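Local structure of solute-binding protein (2ZYO) at residues A[132-137]-A[243-248]. The protein binds maltodextrins such as maltotetraose, and cyclodextrins, and probably delivers them to a membrane sugar transporter. Residues are numbered along the deposited sequence; the frame is centred on the assembly and turned at random.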
loop_
_atom_site.group_PDB
_atom_site.type_symbol
_atom_site.label_atom_id
_atom_site.label_comp_id
_atom_site.label_asym_id
_atom_site.label_seq_id
_atom_site.Cartn_x
_atom_site.Cartn_y
_atom_site.Cartn_z
ATOM N N ALA A 132 9.141 4.756 2.721
ATOM C CA ALA A 132 9.758 5.772 3.568
ATOM C C ALA A 132 11.240 5.778 3.248
ATOM O O ALA A 132 11.684 5.045 2.357
ATOM C CB ALA A 132 9.517 5.473 5.045
ATOM N N LEU A 133 12.006 6.595 3.963
ATOM C CA LEU A 133 13.450 6.623 3.771
ATOM C C LEU A 133 14.099 5.563 4.653
ATOM O O LEU A 133 14.171 5.717 5.877
ATOM C CB LEU A 133 14.023 8.015 4.059
ATOM C CG LEU A 133 15.436 8.275 3.526
ATOM C CD1 LEU A 133 15.454 8.377 2.003
ATOM C CD2 LEU A 133 16.011 9.528 4.158
ATOM N N ILE A 134 14.540 4.477 4.023
ATOM C CA ILE A 134 15.242 3.407 4.724
ATOM C C ILE A 134 16.730 3.652 4.550
ATOM O O ILE A 134 17.206 3.816 3.426
ATOM C CB ILE A 134 14.874 2.012 4.170
ATOM C CG1 ILE A 134 13.354 1.795 4.203
ATOM C CG2 ILE A 134 15.596 0.917 4.953
ATOM C CD1 ILE A 134 12.887 0.538 3.469
ATOM N N TYR A 135 17.466 3.685 5.657
ATOM C CA TYR A 135 18.883 4.026 5.590
ATOM C C TYR A 135 19.802 3.085 6.361
ATOM O O TYR A 135 19.382 2.410 7.300
ATOM C CB TYR A 135 19.122 5.499 5.967
ATOM C CG TYR A 135 18.732 5.903 7.376
ATOM C CD1 TYR A 135 19.691 6.003 8.381
ATOM C CD2 TYR A 135 17.411 6.226 7.693
ATOM C CE1 TYR A 135 19.346 6.390 9.671
ATOM C CE2 TYR A 135 17.055 6.614 8.981
ATOM C CZ TYR A 135 18.027 6.695 9.962
ATOM O OH TYR A 135 17.680 7.084 11.234
ATOM N N ASN A 136 21.055 3.034 5.916
ATOM C CA ASN A 136 22.097 2.249 6.553
ATOM C C ASN A 136 22.755 3.103 7.632
ATOM O O ASN A 136 23.414 4.095 7.321
ATOM C CB ASN A 136 23.122 1.820 5.494
ATOM C CG ASN A 136 24.196 0.893 6.039
ATOM O OD1 ASN A 136 24.515 0.906 7.228
ATOM N ND2 ASN A 136 24.779 0.095 5.153
ATOM N N LYS A 137 22.570 2.713 8.893
ATOM C CA LYS A 137 23.052 3.497 10.039
ATOM C C LYS A 137 24.577 3.652 10.103
ATOM O O LYS A 137 25.087 4.533 10.798
ATOM C CB LYS A 137 22.509 2.928 11.357
ATOM C CG LYS A 137 21.036 3.237 11.597
ATOM C CD LYS A 137 20.554 2.623 12.906
ATOM C CE LYS A 137 19.186 3.162 13.303
ATOM N NZ LYS A 137 18.770 2.669 14.646
ATOM N N ALA A 243 23.662 4.404 1.127
ATOM C CA ALA A 243 23.305 5.082 2.371
ATOM C C ALA A 243 21.804 5.058 2.643
ATOM O O ALA A 243 21.383 4.778 3.765
ATOM C CB ALA A 243 23.824 6.508 2.373
ATOM N N ALA A 244 21.005 5.346 1.617
ATOM C CA ALA A 244 19.556 5.418 1.773
ATOM C C ALA A 244 18.812 4.949 0.531
ATOM O O ALA A 244 19.260 5.168 -0.596
ATOM C CB ALA A 244 19.131 6.837 2.137
ATOM N N VAL A 245 17.679 4.289 0.756
ATOM C CA VAL A 245 16.743 3.950 -0.311
ATOM C C VAL A 245 15.353 4.475 0.041
ATOM O O VAL A 245 15.077 4.790 1.203
ATOM C CB VAL A 245 16.671 2.414 -0.586
ATOM C CG1 VAL A 245 18.044 1.850 -0.948
ATOM C CG2 VAL A 245 16.070 1.658 0.600
ATOM N N ILE A 246 14.496 4.593 -0.970
ATOM C CA ILE A 246 13.078 4.833 -0.739
ATOM C C ILE A 246 12.367 3.520 -1.043
ATOM O O ILE A 246 12.328 3.075 -2.190
ATOM C CB ILE A 246 12.521 5.993 -1.600
ATOM C CG1 ILE A 246 13.241 7.302 -1.258
ATOM C CG2 ILE A 246 11.011 6.136 -1.392
ATOM C CD1 ILE A 246 12.884 8.471 -2.150
ATOM N N ASN A 247 11.837 2.889 0.000
ATOM C CA ASN A 247 11.208 1.580 -0.134
ATOM C C ASN A 247 10.262 1.319 1.029
ATOM O O ASN A 247 10.221 2.094 1.984
ATOM C CB ASN A 247 12.277 0.484 -0.218
ATOM C CG ASN A 247 11.831 -0.714 -1.039
ATOM O OD1 ASN A 247 10.682 -0.793 -1.489
ATOM N ND2 ASN A 247 12.747 -1.657 -1.244
ATOM N N GLY A 248 9.498 0.235 0.935
ATOM C CA GLY A 248 8.498 -0.091 1.945
ATOM C C GLY A 248 8.938 -1.149 2.938
ATOM O O GLY A 248 10.036 -1.697 2.823
#
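Ile134 and Val245 face each other as a hydrogen-bonded pair between two antiparallel strands, and Ile134 gives up more surface to the contact than any other residue of the two segments. Its N-H goes to Val245 O, while Val245 N returns a nearly straight bond of 2.8 Å to Ile134 O (169° at the hydrogen). On the same face of the sheet Ile134 CB rests against Val245 CG2, 3.8 Å away. The rest of the isoleucine runs on toward the next hydrogen-bonded pair: CG1 lies anti to the carbonyl carbon (chi1 -55°) and the chain is extended beyond it, which carries CD1 diagonally across to Asn247, 3.4 Å from its backbone O and close to its CB. Ala132 and Asn247 form that second pair through two backbone bonds. In one, Ala132 N lies 3.0 Å from Asn247 O and 38° out of the carbonyl plane. At the other end Asn136 N donates to Ala243 O, where the chain turns a corner into strand 244-247. On the opposite face Leu133 CD1 lies 4.0 Å from Ala244 CB and also touches Ile246 CG1, and Tyr135 meets the contact with its CB, 4.1 Å from Ala244 CB. The Asn247 amide leads away from the strand pair, its OD1 bonded to Tyr176 OH and its ND2 to Tyr255 OH; Tyr176 belongs to the glycan pocket, so the strand ends beside the sugar site, the asparagine side chain about 6 Å from a glucose unit of the bound maltodextrin. Helices 230-238 and 252-257 pack over the face of Ile134 and Val245, and helix 147-157 reaches Leu133 on the other. Strands 262-265 and 165-169 flank the pair within the mixed sheet of one lobe of this two-lobed solute-binding protein.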